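Local structure of phenazine biosynthesis protein PhzF family (Enterococcus faecalis, 1S7J) at residues 211-225 / 235-247. The protein probably acts as an isomerase of the PhzF family. Residues are numbered along the deposited sequence; the frame is centred on the assembly and turned at random.
Sequences IPYWGKRLNQTTLSA and LTCEVKENRVIIG
Ile211 sets CG2 anti to its backbone N and CG1 beside it (chi1 -60°), and its extended tail (chi2 -178°) carries CD1 to Cys237 and Ile246. The fork thus spans both strands of the 235-247 hairpin. CD1 presses on CB of Cys237 at 3.4 Å and lies 3.5 Å from CG2 of Ile246, both tight for carbon pairs. The other branch, CG2 of Ile211, is 3.6 Å from CG2 of Val239 and also meets CG1 of Val244. Cys237 turns SG anti to its carbonyl carbon (chi1 -50°), where the sulfur lies alongside CG1 and CD1 of Ile211. CB of Ala225 approaches the same SG to 4.0 Å. Pro212 crosses Val244 at about a right angle, with CD 3.9 Å from CG1 of Val244. The axis of helix segment 211-218 passes 8.8 Å from that of strand 235-240.

Strands 222-225 and 235-240 pair antiparallel. Leu223 and Cys237 form a hydrogen-bonded pair: Cys237 N bonds Leu223 O at 2.8 Å, and Leu223 N bonds Cys237 O in return. Ala225 and Leu235 form a second such pair, again with two N-H...O bonds, and Val239 N closes the end on Thr221 O. On the other face, CG2 of Thr222 rests on CG of Glu238.

The contact joins the strands of the 222-227/234-240 hairpin edge to edge and packs helix 207-218 on one face of strands 234-240 and 243-259, away from the predicted active-site residue Glu46. Strand 222-227 also pairs parallel with strand 186-192. Strand 243-259 pairs with strand 110-116, while Trp214, on helix 207-218, stacks on Phe186 and touches strand 175-180.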
ATOM      1  N   ILE A 211       2.597  11.996  -3.123  1.00 32.47           N
ATOM      2  CA  ILE A 211       3.785  12.714  -2.674  1.00 35.18           C
ATOM      3  C   ILE A 211       4.236  13.832  -3.651  1.00 38.75           C
ATOM      4  O   ILE A 211       4.442  14.970  -3.229  1.00 37.45           O
ATOM      5  CB  ILE A 211       4.952  11.730  -2.317  1.00 36.22           C
ATOM      6  CG1 ILE A 211       4.488  10.785  -1.200  1.00 35.21           C
ATOM      7  CG2 ILE A 211       6.183  12.500  -1.831  1.00 27.34           C
ATOM      8  CD1 ILE A 211       5.550   9.817  -0.736  1.00 30.70           C
ATOM      9  N   PRO A 212       4.420  13.508  -4.943  1.00 42.23           N
ATOM     10  CA  PRO A 212       4.833  14.547  -5.886  1.00 47.42           C
ATOM     11  C   PRO A 212       3.885  15.756  -5.818  1.00 49.98           C
ATOM     12  O   PRO A 212       4.325  16.896  -5.652  1.00 48.76           O
ATOM     13  CB  PRO A 212       4.714  13.836  -7.227  1.00 46.62           C
ATOM     14  CG  PRO A 212       5.145  12.462  -6.887  1.00 43.24           C
ATOM     15  CD  PRO A 212       4.389  12.193  -5.608  1.00 44.83           C
ATOM     16  N   TYR A 213       2.583  15.473  -5.918  1.00 50.24           N
ATOM     17  CA  TYR A 213       1.560  16.510  -5.879  1.00 54.76           C
ATOM     18  C   TYR A 213       1.657  17.435  -4.669  1.00 55.36           C
ATOM     19  O   TYR A 213       1.610  18.667  -4.816  1.00 56.70           O
ATOM     20  CB  TYR A 213       0.145  15.881  -5.926  1.00 56.98           C
ATOM     21  CG  TYR A 213      -0.964  16.904  -5.727  1.00 59.62           C
ATOM     22  CD1 TYR A 213      -1.372  17.272  -4.441  1.00 61.14           C
ATOM     23  CD2 TYR A 213      -1.542  17.559  -6.813  1.00 60.28           C
ATOM     24  CE1 TYR A 213      -2.310  18.270  -4.241  1.00 62.20           C
ATOM     25  CE2 TYR A 213      -2.493  18.568  -6.618  1.00 63.69           C
ATOM     26  CZ  TYR A 213      -2.866  18.916  -5.321  1.00 64.20           C
ATOM     27  OH  TYR A 213      -3.772  19.917  -5.095  1.00 65.35           O
ATOM     28  N   TRP A 214       1.706  16.856  -3.484  1.00 55.19           N
ATOM     29  CA  TRP A 214       1.771  17.642  -2.261  1.00 53.37           C
ATOM     30  C   TRP A 214       3.118  18.278  -1.966  1.00 54.46           C
ATOM     31  O   TRP A 214       3.198  19.242  -1.199  1.00 53.60           O
ATOM     32  CB  TRP A 214       1.270  16.819  -1.079  1.00 52.43           C
ATOM     33  CG  TRP A 214      -0.205  16.610  -1.132  1.00 51.38           C
ATOM     34  CD1 TRP A 214      -0.866  15.506  -1.590  1.00 51.14           C
ATOM     35  CD2 TRP A 214      -1.215  17.552  -0.750  1.00 52.11           C
ATOM     36  NE1 TRP A 214      -2.222  15.704  -1.519  1.00 51.50           N
ATOM     37  CE2 TRP A 214      -2.464  16.951  -1.009  1.00 53.34           C
ATOM     38  CE3 TRP A 214      -1.180  18.853  -0.217  1.00 52.19           C
ATOM     39  CZ2 TRP A 214      -3.682  17.603  -0.748  1.00 50.37           C
ATOM     40  CZ3 TRP A 214      -2.392  19.501   0.042  1.00 53.16           C
ATOM     41  CH2 TRP A 214      -3.622  18.875  -0.227  1.00 51.58           C
ATOM     42  N   GLY A 215       4.180  17.707  -2.517  1.00 55.45           N
ATOM     43  CA  GLY A 215       5.497  18.269  -2.315  1.00 58.80           C
ATOM     44  C   GLY A 215       5.578  19.542  -3.131  1.00 59.58           C
ATOM     45  O   GLY A 215       6.017  20.578  -2.646  1.00 57.68           O
ATOM     46  N   LYS A 216       5.134  19.454  -4.391  1.00 60.40           N
ATOM     47  CA  LYS A 216       5.133  20.594  -5.294  1.00 63.74           C
ATOM     48  C   LYS A 216       4.193  21.680  -4.783  1.00 64.11           C
ATOM     49  O   LYS A 216       4.578  22.840  -4.669  1.00 64.46           O
ATOM     50  CB  LYS A 216       4.708  20.160  -6.706  1.00 66.07           C
ATOM     51  CG  LYS A 216       4.654  21.311  -7.712  1.00 68.74           C
ATOM     52  CD  LYS A 216       4.424  20.824  -9.142  1.00 70.93           C
ATOM     53  CE  LYS A 216       4.429  21.999 -10.127  1.00 73.17           C
ATOM     54  NZ  LYS A 216       4.382  21.555 -11.553  1.00 72.41           N
ATOM     55  N   ARG A 217       2.959  21.291  -4.473  1.00 64.81           N
ATOM     56  CA  ARG A 217       1.963  22.228  -3.985  1.00 65.77           C
ATOM     57  C   ARG A 217       2.309  22.865  -2.619  1.00 66.52           C
ATOM     58  O   ARG A 217       2.057  24.053  -2.412  1.00 67.25           O
ATOM     59  CB  ARG A 217       0.587  21.559  -3.921  1.00 66.47           C
ATOM     60  CG  ARG A 217      -0.562  22.542  -3.802  1.00 64.43           C
ATOM     61  CD  ARG A 217      -1.451  22.224  -2.614  1.00 63.72           C
ATOM     62  NE  ARG A 217      -2.772  21.765  -3.033  1.00 65.78           N
ATOM     63  CZ  ARG A 217      -3.916  22.232  -2.543  1.00 65.88           C
ATOM     64  NH1 ARG A 217      -5.072  21.754  -2.986  1.00 65.72           N
ATOM     65  NH2 ARG A 217      -3.905  23.178  -1.606  1.00 65.63           N
ATOM     66  N   LEU A 218       2.838  22.065  -1.692  1.00 67.28           N
ATOM     67  CA  LEU A 218       3.204  22.583  -0.363  1.00 68.85           C
ATOM     68  C   LEU A 218       4.622  23.112  -0.315  1.00 70.53           C
ATOM     69  O   LEU A 218       5.008  23.801   0.646  1.00 68.70           O
ATOM     70  CB  LEU A 218       3.020  21.508   0.711  1.00 69.36           C
ATOM     71  CG  LEU A 218       1.590  21.082   1.033  1.00 69.96           C
ATOM     72  CD1 LEU A 218       1.594  20.108   2.198  1.00 67.99           C
ATOM     73  CD2 LEU A 218       0.749  22.309   1.368  1.00 71.19           C
ATOM     74  N   ASN A 219       5.403  22.768  -1.336  1.00 73.77           N
ATOM     75  CA  ASN A 219       6.798  23.196  -1.462  1.00 76.90           C
ATOM     76  C   ASN A 219       7.663  22.640  -0.313  1.00 76.33           C
ATOM     77  O   ASN A 219       8.232  23.395   0.487  1.00 76.72           O
ATOM     78  CB  ASN A 219       6.870  24.733  -1.511  1.00 80.48           C
ATOM     79  CG  ASN A 219       8.088  25.244  -2.247  1.00 82.67           C
ATOM     80  OD1 ASN A 219       8.589  26.335  -1.955  1.00 84.24           O
ATOM     81  ND2 ASN A 219       8.570  24.476  -3.231  1.00 82.76           N
ATOM     82  N   GLN A 220       7.740  21.306  -0.240  1.00 74.44           N
ATOM     83  CA  GLN A 220       8.527  20.619   0.797  1.00 71.46           C
ATOM     84  C   GLN A 220       9.211  19.364   0.263  1.00 70.00           C
ATOM     85  O   GLN A 220       8.823  18.817  -0.782  1.00 68.18           O
ATOM     86  CB  GLN A 220       7.633  20.232   1.978  1.00 70.12           C
ATOM     87  CG  GLN A 220       7.020  21.412   2.701  1.00 72.59           C
ATOM     88  CD  GLN A 220       5.985  21.011   3.730  1.00 72.47           C
ATOM     89  OE1 GLN A 220       5.491  21.848   4.483  1.00 73.66           O
ATOM     90  NE2 GLN A 220       5.646  19.729   3.767  1.00 71.34           N
ATOM     91  N   THR A 221      10.254  18.937   0.969  1.00 68.42           N
ATOM     92  CA  THR A 221      11.001  17.728   0.607  1.00 68.48           C
ATOM     93  C   THR A 221      10.444  16.585   1.443  1.00 64.41           C
ATOM     94  O   THR A 221      10.378  15.440   0.990  1.00 62.27           O
ATOM     95  CB  THR A 221      12.515  17.874   0.931  1.00 71.05           C
ATOM     96  OG1 THR A 221      13.045  19.023   0.254  1.00 73.49           O
ATOM     97  CG2 THR A 221      13.279  16.619   0.486  1.00 74.73           C
ATOM     98  N   THR A 222      10.061  16.906   2.678  1.00 61.78           N
ATOM     99  CA  THR A 222       9.496  15.923   3.588  1.00 59.93           C
ATOM    100  C   THR A 222       8.083  16.289   4.014  1.00 58.07           C
ATOM    101  O   THR A 222       7.792  17.450   4.334  1.00 60.34           O
ATOM    102  CB  THR A 222      10.386  15.713   4.837  1.00 60.23           C
ATOM    103  OG1 THR A 222      10.670  16.978   5.460  1.00 62.02           O
ATOM    104  CG2 THR A 222      11.685  15.039   4.445  1.00 62.19           C
ATOM    105  N   LEU A 223       7.193  15.306   3.972  1.00 55.14           N
ATOM    106  CA  LEU A 223       5.811  15.504   4.344  1.00 49.62           C
ATOM    107  C   LEU A 223       5.292  14.384   5.219  1.00 47.04           C
ATOM    108  O   LEU A 223       5.748  13.243   5.123  1.00 44.22           O
ATOM    109  CB  LEU A 223       4.922  15.581   3.096  1.00 51.46           C
ATOM    110  CG  LEU A 223       5.229  16.575   1.990  1.00 53.11           C
ATOM    111  CD1 LEU A 223       5.713  15.818   0.761  1.00 53.56           C
ATOM    112  CD2 LEU A 223       3.977  17.370   1.659  1.00 55.39           C
ATOM    113  N   SER A 224       4.347  14.716   6.076  1.00 44.00           N
ATOM    114  CA  SER A 224       3.713  13.747   6.943  1.00 42.16           C
ATOM    115  C   SER A 224       2.337  13.454   6.294  1.00 39.20           C
ATOM    116  O   SER A 224       1.668  14.374   5.803  1.00 37.60           O
ATOM    117  CB  SER A 224       3.570  14.305   8.369  1.00 44.33           C
ATOM    118  OG  SER A 224       3.174  15.676   8.369  1.00 51.60           O
ATOM    119  N   ALA A 225       1.964  12.187   6.224  1.00 35.90           N
ATOM    120  CA  ALA A 225       0.700  11.810   5.610  1.00 31.39           C
ATOM    121  C   ALA A 225      -0.094  10.806   6.436  1.00 35.05           C
ATOM    122  O   ALA A 225       0.448  10.147   7.328  1.00 36.57           O
ATOM    123  CB  ALA A 225       0.945  11.257   4.229  1.00 30.14           C
ATOM    124  N   LEU A 235       2.082   7.572   7.300  1.00 29.82           N
ATOM    125  CA  LEU A 235       3.182   7.447   6.356  1.00 32.22           C
ATOM    126  C   LEU A 235       4.097   8.674   6.413  1.00 31.26           C
ATOM    127  O   LEU A 235       3.618   9.812   6.389  1.00 31.65           O
ATOM    128  CB  LEU A 235       2.647   7.315   4.913  1.00 30.30           C
ATOM    129  CG  LEU A 235       1.514   6.334   4.557  1.00 29.51           C
ATOM    130  CD1 LEU A 235       0.182   7.071   4.502  1.00 27.66           C
ATOM    131  CD2 LEU A 235       1.806   5.683   3.214  1.00 25.25           C
ATOM    132  N   THR A 236       5.390   8.446   6.566  1.00 31.14           N
ATOM    133  CA  THR A 236       6.335   9.559   6.564  1.00 33.28           C
ATOM    134  C   THR A 236       6.863   9.585   5.119  1.00 34.68           C
ATOM    135  O   THR A 236       7.299   8.556   4.585  1.00 33.14           O
ATOM    136  CB  THR A 236       7.468   9.376   7.610  1.00 34.87           C
ATOM    137  OG1 THR A 236       8.157  10.621   7.787  1.00 37.34           O
ATOM    138  CG2 THR A 236       8.443   8.286   7.191  1.00 39.17           C
ATOM    139  N   CYS A 237       6.717  10.730   4.469  1.00 36.34           N
ATOM    140  CA  CYS A 237       7.115  10.882   3.071  1.00 36.02           C
ATOM    141  C   CYS A 237       8.320  11.756   2.784  1.00 38.40           C
ATOM    142  O   CYS A 237       8.568  12.752   3.471  1.00 38.80           O
ATOM    143  CB  CYS A 237       5.937  11.412   2.287  1.00 33.37           C
ATOM    144  SG  CYS A 237       4.461  10.496   2.580  1.00 38.62           S
ATOM    145  N   GLU A 238       9.039  11.415   1.725  1.00 38.57           N
ATOM    146  CA  GLU A 238      10.189  12.188   1.305  1.00 42.01           C
ATOM    147  C   GLU A 238      10.282  12.256  -0.205  1.00 40.07           C
ATOM    148  O   GLU A 238      10.014  11.263  -0.914  1.00 35.82           O
ATOM    149  CB  GLU A 238      11.503  11.628   1.866  1.00 46.80           C
ATOM    150  CG  GLU A 238      12.684  12.565   1.600  1.00 53.38           C
ATOM    151  CD  GLU A 238      14.027  11.932   1.851  1.00 59.06           C
ATOM    152  OE1 GLU A 238      14.427  11.839   3.028  1.00 61.71           O
ATOM    153  OE2 GLU A 238      14.698  11.545   0.862  1.00 63.59           O
ATOM    154  N   VAL A 239      10.629  13.431  -0.708  1.00 38.34           N
ATOM    155  CA  VAL A 239      10.780  13.645  -2.125  1.00 41.07           C
ATOM    156  C   VAL A 239      12.251  13.654  -2.515  1.00 41.92           C
ATOM    157  O   VAL A 239      13.060  14.357  -1.908  1.00 38.97           O
ATOM    158  CB  VAL A 239      10.141  14.976  -2.583  1.00 42.04           C
ATOM    159  CG1 VAL A 239      10.281  15.136  -4.090  1.00 42.86           C
ATOM    160  CG2 VAL A 239       8.683  15.025  -2.181  1.00 39.38           C
ATOM    161  N   LYS A 240      12.585  12.800  -3.455  1.00 45.68           N
ATOM    162  CA  LYS A 240      13.926  12.711  -3.991  1.00 50.80           C
ATOM    163  C   LYS A 240      13.749  13.051  -5.466  1.00 53.09           C
ATOM    164  O   LYS A 240      12.618  13.157  -5.983  1.00 55.71           O
ATOM    165  CB  LYS A 240      14.472  11.266  -3.856  1.00 49.99           C
ATOM    166  CG  LYS A 240      15.087  10.928  -2.490  1.00 53.86           C
ATOM    167  CD  LYS A 240      15.379   9.422  -2.362  1.00 56.10           C
ATOM    168  CE  LYS A 240      16.209   8.869  -3.532  1.00 59.45           C
ATOM    169  NZ  LYS A 240      16.302   7.367  -3.547  1.00 58.36           N
ATOM    170  N   GLU A 241      14.851  13.227  -6.182  1.00 54.76           N
ATOM    171  CA  GLU A 241      14.799  13.593  -7.572  1.00 55.01           C
ATOM    172  C   GLU A 241      14.356  12.325  -8.265  1.00 54.32           C
ATOM    173  O   GLU A 241      15.106  11.307  -8.110  1.00 56.13           O
ATOM    174  CB  GLU A 241      16.215  13.887  -7.944  1.00 61.25           C
ATOM    175  CG  GLU A 241      16.578  15.340  -7.900  1.00 67.72           C
ATOM    176  CD  GLU A 241      16.426  15.934  -6.502  1.00 72.73           C
ATOM    177  OE1 GLU A 241      17.317  15.702  -5.663  1.00 77.30           O
ATOM    178  OE2 GLU A 241      15.420  16.632  -6.250  1.00 74.30           O
ATOM    179  N   ASN A 242      13.229  12.242  -9.004  1.00 50.69           N
ATOM    180  CA  ASN A 242      12.742  11.080  -9.733  1.00 50.09           C
ATOM    181  C   ASN A 242      12.402   9.823  -8.863  1.00 47.92           C
ATOM    182  O   ASN A 242      12.373   8.692  -9.381  1.00 48.87           O
ATOM    183  CB  ASN A 242      13.738  10.689 -10.823  1.00 47.07           C
ATOM    184  CG  ASN A 242      13.041  10.367 -12.132  1.00 54.24           C
ATOM    185  OD1 ASN A 242      12.291  11.198 -12.658  1.00 56.78           O
ATOM    186  ND2 ASN A 242      13.281   9.163 -12.662  1.00 54.93           N
ATOM    187  N   ARG A 243      12.064  10.042  -7.595  1.00 46.04           N
ATOM    188  CA  ARG A 243      11.700   8.928  -6.709  1.00 45.16           C
ATOM    189  C   ARG A 243      11.096   9.459  -5.402  1.00 42.59           C
ATOM    190  O   ARG A 243      11.459  10.539  -4.942  1.00 43.73           O
ATOM    191  CB  ARG A 243      12.956   8.074  -6.400  1.00 46.34           C
ATOM    192  CG  ARG A 243      12.671   6.604  -6.075  1.00 43.81           C
ATOM    193  CD  ARG A 243      12.155   5.842  -7.298  1.00 42.39           C
ATOM    194  NE  ARG A 243      11.794   4.462  -6.966  1.00 42.34           N
ATOM    195  CZ  ARG A 243      11.497   3.520  -7.867  1.00 41.86           C
ATOM    196  NH1 ARG A 243      11.179   2.292  -7.461  1.00 45.66           N
ATOM    197  NH2 ARG A 243      11.518   3.797  -9.164  1.00 47.92           N
ATOM    198  N   VAL A 244      10.107   8.736  -4.859  1.00 40.85           N
ATOM    199  CA  VAL A 244       9.490   9.132  -3.578  1.00 37.70           C
ATOM    200  C   VAL A 244       9.633   8.001  -2.567  1.00 35.09           C
ATOM    201  O   VAL A 244       9.622   6.811  -2.933  1.00 33.54           O
ATOM    202  CB  VAL A 244       8.000   9.532  -3.722  1.00 39.06           C
ATOM    203  CG1 VAL A 244       7.876  10.793  -4.544  1.00 41.71           C
ATOM    204  CG2 VAL A 244       7.200   8.411  -4.330  1.00 35.38           C
ATOM    205  N   ILE A 245       9.796   8.374  -1.300  1.00 32.20           N
ATOM    206  CA  ILE A 245       9.979   7.411  -0.214  1.00 28.89           C
ATOM    207  C   ILE A 245       8.880   7.475   0.845  1.00 28.22           C
ATOM    208  O   ILE A 245       8.534   8.555   1.329  1.00 26.39           O
ATOM    209  CB  ILE A 245      11.310   7.667   0.522  1.00 28.50           C
ATOM    210  CG1 ILE A 245      12.466   7.763  -0.474  1.00 29.51           C
ATOM    211  CG2 ILE A 245      11.565   6.571   1.556  1.00 31.65           C
ATOM    212  CD1 ILE A 245      12.679   6.519  -1.302  1.00 31.88           C
ATOM    213  N   ILE A 246       8.322   6.313   1.183  1.00 26.96           N
ATOM    214  CA  ILE A 246       7.299   6.241   2.231  1.00 27.75           C
ATOM    215  C   ILE A 246       7.782   5.330   3.349  1.00 27.14           C
ATOM    216  O   ILE A 246       8.300   4.229   3.092  1.00 26.89           O
ATOM    217  CB  ILE A 246       5.924   5.712   1.709  1.00 30.31           C
ATOM    218  CG1 ILE A 246       6.071   4.318   1.111  1.00 28.97           C
ATOM    219  CG2 ILE A 246       5.337   6.672   0.718  1.00 27.86           C
ATOM    220  CD1 ILE A 246       4.785   3.744   0.606  1.00 27.52           C
ATOM    221  N   GLY A 247       7.653   5.791   4.579  1.00 27.67           N
ATOM    222  CA  GLY A 247       8.070   4.992   5.712  1.00 27.93           C
ATOM    223  C   GLY A 247       6.918   4.747   6.651  1.00 28.61           C
ATOM    224  O   GLY A 247       6.173   5.676   6.966  1.00 26.82           O
TER